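Local coordinates for protein Bpsl1147 (Burkholderia pseudomallei, PDB 5A4O) that probably binds single-stranded DNA, as a bacterial homolog of the eukaryotic transcription coactivator PC4, at residues Y4-T9 / S24-R29; A17-R22 / V36-V41; R31-V36 / G53-P58. All coordinates share one frame; numbering follows the deposited sequence.

Overall arrangement
The three contacts pair successive strands of one antiparallel sheet, in the order 8-16, 19-28, 31-41, 47-56. Contact 1 joins the first two, contact 2 the middle two and contact 3 the last two; contacts 2 and 3 share Val36. Contact 1 is the smallest and most exposed, with two backbone bonds and polar side chains whose main partners lie outside it. Contacts 2 and 3 bury more than twice as much: contact 2 packs leucine, isoleucine, valine and arginine stems, contact 3 valine on isoleucine and a guanidinium over proline. Arg22 of contact 2 binds the segment 4-9 of contact 1, His25 of contact 1 meets Arg32 of contact 3, and all three reach the second subunit.

Contact 1. Residues Y4-T9 / S24-R29; sequences YDSGKT and SHRWYR
The imidazole of His25, whose backbone pairs with Lys8, presents an edge to the indole two residues further along its own strand: Trp27 NE1 lies in the plane of the imidazole, 3.2 Å from His25 CE1. Over one face of the indole stands His25 NE2, 4.2 Å above the plane and displaced toward the rim. Arg32 of the next strand donates from NE to His25 NE2 and packs its stem on Trp27, while Glu74 of the second subunit lies against His25.

The segments pair through the antiparallel strands 8-16 and 19-28, which form the first hairpin of the PC4-like sheet. Lys8 N donates to His25 O at 2.9 Å, with a C=O...N angle of 161°, and His25 N returns a bond to Lys8 O at 3.0 Å. Lys8 O also receives a CA-H contact from Ser24, and Ser24 CB rests 3.4 Å from it. Thr9 and Ser24 follow as a non-hydrogen-bonded pair. At the other end Gly7, with a positive phi of 56°, brings its CA to 4.0 Å from Arg26 CB.

With CG anti to the backbone N (chi1 167°), the Lys8 chain starts beside its own carbonyl carbon; it then bends at chi2 and chi3, and NZ forms a salt bridge with Glu74 OE2 of the second subunit. Thr9 OG1 and Ser6 O are both bound by the guanidinium of Arg22, which ties the N-terminal loop to the sheet.

Arginine NE can only donate, so His25 NE2 probably accepts, consistent with a neutral ring protonated on ND1; the positive charge of Arg32 beside the ring may disfavour a second proton.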
loop_
_atom_site.group_PDB
_atom_site.type_symbol
_atom_site.label_atom_id
_atom_site.label_comp_id
_atom_site.label_asym_id
_atom_site.label_seq_id
_atom_site.Cartn_x
_atom_site.Cartn_y
_atom_site.Cartn_z
ATOM N N TYR A 4 4.321 14.498 -6.855
ATOM C CA TYR A 4 3.119 14.625 -7.691
ATOM C C TYR A 4 3.406 14.814 -9.174
ATOM O O TYR A 4 2.471 14.887 -9.984
ATOM C CB TYR A 4 2.222 15.743 -7.148
ATOM C CG TYR A 4 1.716 15.371 -5.780
ATOM C CD1 TYR A 4 0.595 14.547 -5.636
ATOM C CD2 TYR A 4 2.386 15.783 -4.630
ATOM C CE1 TYR A 4 0.137 14.171 -4.386
ATOM C CE2 TYR A 4 1.937 15.405 -3.375
ATOM C CZ TYR A 4 0.818 14.605 -3.261
ATOM O OH TYR A 4 0.372 14.249 -2.019
ATOM N N ASP A 5 4.687 14.864 -9.536
ATOM C CA ASP A 5 5.085 14.916 -10.946
ATOM C C ASP A 5 4.783 13.588 -11.685
ATOM O O ASP A 5 4.352 13.601 -12.840
ATOM C CB ASP A 5 6.572 15.274 -11.065
ATOM C CG ASP A 5 6.907 16.659 -10.484
ATOM O OD1 ASP A 5 5.975 17.455 -10.247
ATOM O OD2 ASP A 5 8.107 16.963 -10.267
ATOM N N SER A 6 4.952 12.461 -10.998
ATOM C CA SER A 6 5.061 11.149 -11.654
ATOM C C SER A 6 3.683 10.488 -11.924
ATOM O O SER A 6 2.957 10.156 -10.988
ATOM C CB SER A 6 5.952 10.236 -10.786
ATOM O OG SER A 6 6.572 9.205 -11.541
ATOM N N GLY A 7 3.336 10.298 -13.200
ATOM C CA GLY A 7 2.030 9.737 -13.592
ATOM C C GLY A 7 0.839 10.518 -13.033
ATOM O O GLY A 7 0.960 11.683 -12.630
ATOM N N LYS A 8 -0.310 9.865 -12.967
ATOM C CA LYS A 8 -1.531 10.535 -12.542
ATOM C C LYS A 8 -1.833 10.340 -11.055
ATOM O O LYS A 8 -1.983 9.219 -10.609
ATOM C CB LYS A 8 -2.717 9.998 -13.308
ATOM C CG LYS A 8 -4.007 10.461 -12.656
ATOM C CD LYS A 8 -5.073 10.912 -13.585
ATOM C CE LYS A 8 -5.937 9.793 -14.048
ATOM N NZ LYS A 8 -7.299 10.334 -14.361
ATOM N N THR A 9 -1.998 11.417 -10.291
ATOM C CA THR A 9 -2.459 11.265 -8.919
ATOM C C THR A 9 -3.967 10.917 -8.898
ATOM O O THR A 9 -4.780 11.687 -9.365
ATOM C CB THR A 9 -2.201 12.555 -8.122
ATOM O OG1 THR A 9 -0.804 12.806 -8.143
ATOM C CG2 THR A 9 -2.644 12.386 -6.673
ATOM N N SER A 24 -1.303 6.526 -7.134
ATOM C CA SER A 24 -1.043 7.049 -8.468
ATOM C C SER A 24 -1.122 5.911 -9.501
ATOM O O SER A 24 -1.055 4.728 -9.166
ATOM C CB SER A 24 0.287 7.789 -8.493
ATOM O OG SER A 24 1.373 6.913 -8.231
ATOM N N HIS A 25 -1.332 6.289 -10.747
ATOM C CA HIS A 25 -1.406 5.359 -11.842
ATOM C C HIS A 25 -0.445 5.840 -12.906
ATOM O O HIS A 25 -0.392 7.022 -13.202
ATOM C CB HIS A 25 -2.832 5.278 -12.403
ATOM C CG HIS A 25 -2.961 4.274 -13.497
ATOM N ND1 HIS A 25 -2.710 4.587 -14.814
ATOM C CD2 HIS A 25 -3.226 2.947 -13.473
ATOM C CE1 HIS A 25 -2.847 3.501 -15.557
ATOM N NE2 HIS A 25 -3.171 2.496 -14.767
ATOM N N ARG A 26 0.358 4.940 -13.468
ATOM C CA ARG A 26 1.200 5.341 -14.573
ATOM C C ARG A 26 1.391 4.225 -15.590
ATOM O O ARG A 26 1.075 3.055 -15.310
ATOM C CB ARG A 26 2.543 5.850 -14.103
ATOM C CG ARG A 26 3.364 4.833 -13.388
ATOM C CD ARG A 26 4.651 5.445 -12.849
ATOM N NE ARG A 26 5.708 4.448 -12.930
ATOM C CZ ARG A 26 5.836 3.401 -12.115
ATOM N NH1 ARG A 26 4.991 3.207 -11.110
ATOM N NH2 ARG A 26 6.841 2.554 -12.298
ATOM N N TRP A 27 1.828 4.630 -16.777
ATOM C CA TRP A 27 2.111 3.687 -17.860
ATOM C C TRP A 27 3.586 3.763 -18.217
ATOM O O TRP A 27 4.213 4.842 -18.163
ATOM C CB TRP A 27 1.308 4.068 -19.073
ATOM C CG TRP A 27 -0.172 3.982 -18.953
ATOM C CD1 TRP A 27 -1.014 4.900 -18.425
ATOM C CD2 TRP A 27 -0.976 2.940 -19.466
ATOM N NE1 TRP A 27 -2.316 4.477 -18.558
ATOM C CE2 TRP A 27 -2.308 3.266 -19.188
ATOM C CE3 TRP A 27 -0.689 1.732 -20.102
ATOM C CZ2 TRP A 27 -3.363 2.448 -19.555
ATOM C CZ3 TRP A 27 -1.727 0.929 -20.484
ATOM C CH2 TRP A 27 -3.056 1.287 -20.206
ATOM N N TYR A 28 4.179 2.640 -18.576
ATOM C CA TYR A 28 5.524 2.677 -19.162
ATOM C C TYR A 28 5.637 1.490 -20.113
ATOM O O TYR A 28 5.307 0.356 -19.738
ATOM C CB TYR A 28 6.660 2.658 -18.125
ATOM C CG TYR A 28 7.924 3.117 -18.820
ATOM C CD1 TYR A 28 8.204 4.473 -18.984
ATOM C CD2 TYR A 28 8.764 2.200 -19.433
ATOM C CE1 TYR A 28 9.320 4.894 -19.693
ATOM C CE2 TYR A 28 9.881 2.605 -20.121
ATOM C CZ TYR A 28 10.152 3.951 -20.265
ATOM O OH TYR A 28 11.276 4.290 -21.010
ATOM N N ARG A 29 6.064 1.801 -21.337
ATOM C CA ARG A 29 6.197 0.846 -22.455
ATOM C C ARG A 29 4.902 0.043 -22.610
ATOM O O ARG A 29 4.912 -1.183 -22.835
ATOM C CB ARG A 29 7.430 -0.040 -22.271
ATOM C CG ARG A 29 8.259 -0.240 -23.541
ATOM C CD ARG A 29 7.464 -0.898 -24.671
ATOM N NE ARG A 29 8.109 -0.671 -25.964
ATOM C CZ ARG A 29 9.187 -1.315 -26.420
ATOM N NH1 ARG A 29 9.766 -2.290 -25.713
ATOM N NH2 ARG A 29 9.683 -0.987 -27.609
#

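Contact 2. Residues A17-R22 / V36-V41; sequences ATQRIR and VRLVVV
Residues 19-22 and 36-41 run antiparallel, their axes 4.6 Å apart at closest and 157° between directions, with Gln19 facing Val40 and Arg22 facing Arg37. This is the middle hairpin of the PC4-like sheet. Arg20 and Val39 exchange two backbone bonds, the one from Val39 N to Arg20 O almost straight (176° at the hydrogen); Arg22 and Arg37 exchange another two, and Val41 N to Thr18 O ends the series.

On the face of Gln19, Ile21, Leu38 and Val40, Ile21 CD1 meets Leu38 CD1 at 4.0 Å, and Ile21 CG2, anti to the backbone N, touches Val36 CG1 at 3.9 Å. Ile54 of the second subunit covers Ile21 and Val36. The Gln19 amide straddles two neighbours: NE2 lies 3.8 Å from Val40 CG1, while OE1 approaches Leu38 CD1.

The other face carries arginine stems against valine. Arg20 CB packs on Val39 CG2 at 3.8 Å, and its extended chain goes on to a salt bridge with Asp12; Phe47 covers Val39 and Val41. Arg22 CB touches the other methyl, Val39 CG1, at 3.9 Å.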
loop_
_atom_site.group_PDB
_atom_site.type_symbol
_atom_site.label_atom_id
_atom_site.label_comp_id
_atom_site.label_asym_id
_atom_site.label_seq_id
_atom_site.Cartn_x
_atom_site.Cartn_y
_atom_site.Cartn_z
ATOM N N ALA A 17 0.122 16.765 8.755
ATOM C CA ALA A 17 0.678 17.859 7.981
ATOM C C ALA A 17 1.891 17.450 7.166
ATOM O O ALA A 17 2.195 18.100 6.157
ATOM C CB ALA A 17 1.063 19.017 8.876
ATOM N N THR A 18 2.571 16.391 7.583
ATOM C CA THR A 18 3.879 16.057 6.980
ATOM C C THR A 18 3.955 14.794 6.116
ATOM O O THR A 18 5.008 14.519 5.545
ATOM C CB THR A 18 4.968 15.943 8.051
ATOM O OG1 THR A 18 4.746 14.823 8.926
ATOM C CG2 THR A 18 5.029 17.231 8.856
ATOM N N GLN A 19 2.867 14.035 6.024
ATOM C CA GLN A 19 2.884 12.729 5.370
ATOM C C GLN A 19 1.533 12.489 4.730
ATOM O O GLN A 19 0.490 12.881 5.280
ATOM C CB GLN A 19 3.122 11.612 6.385
ATOM C CG GLN A 19 4.390 11.745 7.206
ATOM C CD GLN A 19 4.841 10.432 7.799
ATOM O OE1 GLN A 19 4.042 9.584 8.199
ATOM N NE2 GLN A 19 6.156 10.252 7.855
ATOM N N ARG A 20 1.550 11.860 3.566
ATOM C CA ARG A 20 0.326 11.473 2.884
ATOM C C ARG A 20 0.566 10.149 2.263
ATOM O O ARG A 20 1.710 9.751 2.075
ATOM C CB ARG A 20 -0.021 12.472 1.791
ATOM C CG ARG A 20 -0.351 13.836 2.302
ATOM C CD ARG A 20 -0.656 14.767 1.139
ATOM N NE ARG A 20 -0.827 16.123 1.596
ATOM C CZ ARG A 20 -1.043 17.171 0.807
ATOM N NH1 ARG A 20 -1.128 17.035 -0.506
ATOM N NH2 ARG A 20 -1.158 18.368 1.347
ATOM N N ILE A 21 -0.515 9.447 1.985
ATOM C CA ILE A 21 -0.449 8.243 1.182
ATOM C C ILE A 21 -0.977 8.611 -0.210
ATOM O O ILE A 21 -2.163 8.945 -0.362
ATOM C CB ILE A 21 -1.269 7.094 1.763
ATOM C CG1 ILE A 21 -0.801 6.723 3.176
ATOM C CG2 ILE A 21 -1.261 5.901 0.798
ATOM C CD1 ILE A 21 0.601 6.165 3.271
ATOM N N ARG A 22 -0.095 8.559 -1.218
ATOM C CA ARG A 22 -0.452 8.909 -2.599
ATOM C C ARG A 22 -0.726 7.658 -3.428
ATOM O O ARG A 22 0.074 6.726 -3.448
ATOM C CB ARG A 22 0.668 9.729 -3.242
ATOM C CG ARG A 22 0.373 10.147 -4.706
ATOM C CD ARG A 22 1.477 10.990 -5.373
ATOM N NE ARG A 22 1.156 11.321 -6.814
ATOM C CZ ARG A 22 1.764 10.839 -7.925
ATOM N NH1 ARG A 22 2.794 10.001 -7.867
ATOM N NH2 ARG A 22 1.359 11.238 -9.131
ATOM N N VAL A 36 1.069 2.800 -4.525
ATOM C CA VAL A 36 0.476 3.236 -3.259
ATOM C C VAL A 36 1.654 3.513 -2.359
ATOM O O VAL A 36 2.407 2.603 -2.065
ATOM C CB VAL A 36 -0.402 2.142 -2.633
ATOM C CG1 VAL A 36 -0.959 2.589 -1.305
ATOM C CG2 VAL A 36 -1.508 1.741 -3.601
ATOM N N ARG A 37 1.850 4.766 -1.958
ATOM C CA ARG A 37 3.188 5.166 -1.434
ATOM C C ARG A 37 3.103 6.283 -0.458
ATOM O O ARG A 37 2.423 7.269 -0.709
ATOM C CB ARG A 37 4.091 5.615 -2.599
ATOM C CG ARG A 37 5.595 5.746 -2.275
ATOM C CD ARG A 37 6.449 5.793 -3.544
ATOM N NE ARG A 37 6.306 4.561 -4.311
ATOM C CZ ARG A 37 6.904 3.404 -4.044
ATOM N NH1 ARG A 37 7.786 3.270 -3.067
ATOM N NH2 ARG A 37 6.646 2.355 -4.819
ATOM N N LEU A 38 3.836 6.123 0.641
ATOM C CA LEU A 38 4.077 7.178 1.595
ATOM C C LEU A 38 4.941 8.290 0.951
ATOM O O LEU A 38 6.059 8.044 0.451
ATOM C CB LEU A 38 4.741 6.610 2.850
ATOM C CG LEU A 38 5.099 7.652 3.916
ATOM C CD1 LEU A 38 3.823 8.184 4.486
ATOM C CD2 LEU A 38 6.009 7.079 5.005
ATOM N N VAL A 39 4.403 9.501 0.963
ATOM C CA VAL A 39 5.098 10.691 0.502
ATOM C C VAL A 39 5.226 11.649 1.686
ATOM O O VAL A 39 4.352 11.675 2.539
ATOM C CB VAL A 39 4.398 11.343 -0.702
ATOM C CG1 VAL A 39 4.233 10.325 -1.828
ATOM C CG2 VAL A 39 3.040 11.942 -0.314
ATOM N N VAL A 40 6.343 12.346 1.774
ATOM C CA VAL A 40 6.656 13.184 2.931
ATOM C C VAL A 40 7.173 14.568 2.542
ATOM O O VAL A 40 7.789 14.728 1.535
ATOM C CB VAL A 40 7.703 12.549 3.888
ATOM C CG1 VAL A 40 7.303 11.176 4.361
ATOM C CG2 VAL A 40 9.034 12.518 3.233
ATOM N N VAL A 41 6.892 15.549 3.383
ATOM C CA VAL A 41 7.206 16.898 3.035
ATOM C C VAL A 41 8.693 17.106 2.940
ATOM O O VAL A 41 9.459 16.501 3.618
ATOM C CB VAL A 41 6.747 17.930 4.061
ATOM C CG1 VAL A 41 5.406 18.545 3.776
ATOM C CG2 VAL A 41 6.950 17.474 5.464
#

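Contact 3. Residues R31-V36 / G53-P58; sequences RRYVDV and GISIRP
Val34 with Ile56 and Val36 with Ile54 each exchange a pair of backbone hydrogen bonds, across strands 31-36 and 53-56 that run antiparallel at 160° with axes 4.8 Å apart. The Val34 N to Ile56 O bond is nearly straight, 2.9 Å long. The pairing belongs to the third hairpin of the PC4-like sheet, formed by strands 31-41 and 47-56.

Beyond the last bridge, Pro58 packs against one face of the Arg32 guanidinium. Its CB sits 3.3 Å from the guanidinium plane, off toward the rim, and 3.4 Å from Arg32 NH1, with Pro58 CG also close. The bend at chi3 (61°) turns Arg32 NE, and the guanidinium beyond it lies over the proline. Ile56 CG1 reaches Val34 CB at 4.1 Å, and Ile54 CG1 reaches Val36 CB at 4.0 Å, so the two isoleucines meet the valines on one face.

The other face carries Tyr33, Asp35 and Ser55. Ser55 OG comes to the edge of the Tyr33 ring, near its plane, 4.0 Å from CD2. Asp35 OD1 and Ile54 O are two acceptors 3.5 Å apart and not bonded; Asp35 OD2 forms a salt bridge with Arg37 NE, which may offset the charge.

This hairpin closes the sheet within the chain. Strand 19-28 flanks strand 31-41 on its other side, and Leu61 of helix 61-73 covers Val34 and Ile56. Ile21 of the second subunit packs on Ile56, and Lys15 of that subunit bonds Ser55 O through NZ and Arg57 NH1 through its backbone O.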
loop_
_atom_site.group_PDB
_atom_site.type_symbol
_atom_site.label_atom_id
_atom_site.label_comp_id
_atom_site.label_asym_id
_atom_site.label_seq_id
_atom_site.Cartn_x
_atom_site.Cartn_y
_atom_site.Cartn_z
ATOM N N ARG A 31 2.592 -0.728 -20.340
ATOM C CA ARG A 31 2.165 -1.523 -19.183
ATOM C C ARG A 31 1.762 -0.603 -18.050
ATOM O O ARG A 31 2.352 0.437 -17.874
ATOM C CB ARG A 31 3.255 -2.492 -18.764
ATOM C CG ARG A 31 3.412 -3.586 -19.819
ATOM C CD ARG A 31 4.504 -4.597 -19.520
ATOM N NE ARG A 31 5.865 -4.030 -19.539
ATOM C CZ ARG A 31 6.584 -3.703 -20.626
ATOM N NH1 ARG A 31 6.103 -3.815 -21.867
ATOM N NH2 ARG A 31 7.793 -3.223 -20.451
ATOM N N ARG A 32 0.707 -0.985 -17.325
ATOM C CA ARG A 32 0.116 -0.137 -16.271
ATOM C C ARG A 32 0.691 -0.497 -14.904
ATOM O O ARG A 32 0.954 -1.678 -14.620
ATOM C CB ARG A 32 -1.397 -0.369 -16.162
ATOM C CG ARG A 32 -2.234 0.084 -17.318
ATOM C CD ARG A 32 -3.684 -0.370 -17.194
ATOM N NE ARG A 32 -4.342 0.164 -15.990
ATOM C CZ ARG A 32 -5.423 -0.358 -15.424
ATOM N NH1 ARG A 32 -6.002 -1.442 -15.949
ATOM N NH2 ARG A 32 -5.934 0.203 -14.321
ATOM N N TYR A 33 0.860 0.520 -14.062
ATOM C CA TYR A 33 1.449 0.374 -12.739
ATOM C C TYR A 33 0.536 1.166 -11.784
ATOM O O TYR A 33 0.315 2.324 -12.027
ATOM C CB TYR A 33 2.867 0.998 -12.701
ATOM C CG TYR A 33 3.930 0.376 -13.586
ATOM C CD1 TYR A 33 3.878 0.479 -14.979
ATOM C CD2 TYR A 33 5.052 -0.246 -13.021
ATOM C CE1 TYR A 33 4.868 -0.091 -15.788
ATOM C CE2 TYR A 33 6.065 -0.797 -13.813
ATOM C CZ TYR A 33 5.965 -0.735 -15.196
ATOM O OH TYR A 33 6.954 -1.310 -16.001
ATOM N N VAL A 34 0.004 0.544 -10.728
ATOM C CA VAL A 34 -0.673 1.277 -9.668
ATOM C C VAL A 34 0.293 1.359 -8.490
ATOM O O VAL A 34 0.855 0.355 -8.060
ATOM C CB VAL A 34 -1.991 0.613 -9.226
ATOM C CG1 VAL A 34 -2.616 1.357 -8.043
ATOM C CG2 VAL A 34 -2.969 0.580 -10.392
ATOM N N ASP A 35 0.493 2.563 -7.982
ATOM C CA ASP A 35 1.446 2.786 -6.925
ATOM C C ASP A 35 0.712 3.314 -5.700
ATOM O O ASP A 35 -0.169 4.181 -5.815
ATOM C CB ASP A 35 2.457 3.798 -7.441
ATOM C CG ASP A 35 3.705 3.850 -6.630
ATOM O OD1 ASP A 35 4.557 2.971 -6.808
ATOM O OD2 ASP A 35 3.860 4.814 -5.848
ATOM N N VAL A 36 1.069 2.800 -4.525
ATOM C CA VAL A 36 0.476 3.236 -3.259
ATOM C C VAL A 36 1.654 3.513 -2.359
ATOM O O VAL A 36 2.407 2.603 -2.065
ATOM C CB VAL A 36 -0.402 2.142 -2.633
ATOM C CG1 VAL A 36 -0.959 2.589 -1.305
ATOM C CG2 VAL A 36 -1.508 1.741 -3.601
ATOM N N GLY A 53 6.189 1.874 0.119
ATOM C CA GLY A 53 5.077 1.800 -0.829
ATOM C C GLY A 53 5.051 0.475 -1.530
ATOM O O GLY A 53 5.970 -0.364 -1.367
ATOM N N ILE A 54 3.991 0.268 -2.289
ATOM C CA ILE A 54 3.915 -0.912 -3.122
ATOM C C ILE A 54 3.584 -0.509 -4.590
ATOM O O ILE A 54 2.963 0.549 -4.871
ATOM C CB ILE A 54 2.906 -1.943 -2.557
ATOM C CG1 ILE A 54 1.507 -1.363 -2.565
ATOM C CG2 ILE A 54 3.282 -2.398 -1.154
ATOM C CD1 ILE A 54 0.407 -2.377 -2.433
ATOM N N SER A 55 3.968 -1.391 -5.509
ATOM C CA SER A 55 3.747 -1.206 -6.937
ATOM C C SER A 55 3.141 -2.483 -7.440
ATOM O O SER A 55 3.759 -3.551 -7.291
ATOM C CB SER A 55 5.072 -0.965 -7.641
ATOM O OG SER A 55 4.864 -0.807 -9.016
ATOM N N ILE A 56 1.948 -2.383 -8.025
ATOM C CA ILE A 56 1.260 -3.557 -8.491
ATOM C C ILE A 56 0.645 -3.413 -9.866
ATOM O O ILE A 56 0.280 -2.333 -10.299
ATOM C CB ILE A 56 0.141 -3.948 -7.534
ATOM C CG1 ILE A 56 -0.848 -2.800 -7.359
ATOM C CG2 ILE A 56 0.731 -4.347 -6.188
ATOM C CD1 ILE A 56 -2.151 -3.279 -6.847
ATOM N N ARG A 57 0.508 -4.554 -10.512
ATOM C CA ARG A 57 -0.213 -4.659 -11.727
ATOM C C ARG A 57 -1.743 -4.576 -11.463
ATOM O O ARG A 57 -2.253 -4.921 -10.401
ATOM C CB ARG A 57 0.181 -5.966 -12.421
ATOM C CG ARG A 57 -0.228 -7.236 -11.695
ATOM C CD ARG A 57 0.314 -8.442 -12.462
ATOM N NE ARG A 57 -0.011 -9.745 -11.882
ATOM C CZ ARG A 57 0.747 -10.414 -11.007
ATOM N NH1 ARG A 57 1.883 -9.901 -10.528
ATOM N NH2 ARG A 57 0.347 -11.618 -10.600
ATOM N N PRO A 58 -2.488 -4.076 -12.446
ATOM C CA PRO A 58 -3.921 -3.794 -12.169
ATOM C C PRO A 58 -4.740 -5.066 -11.929
ATOM O O PRO A 58 -5.746 -4.997 -11.260
ATOM C CB PRO A 58 -4.384 -3.048 -13.438
ATOM C CG PRO A 58 -3.375 -3.412 -14.477
ATOM C CD PRO A 58 -2.060 -3.547 -13.756
#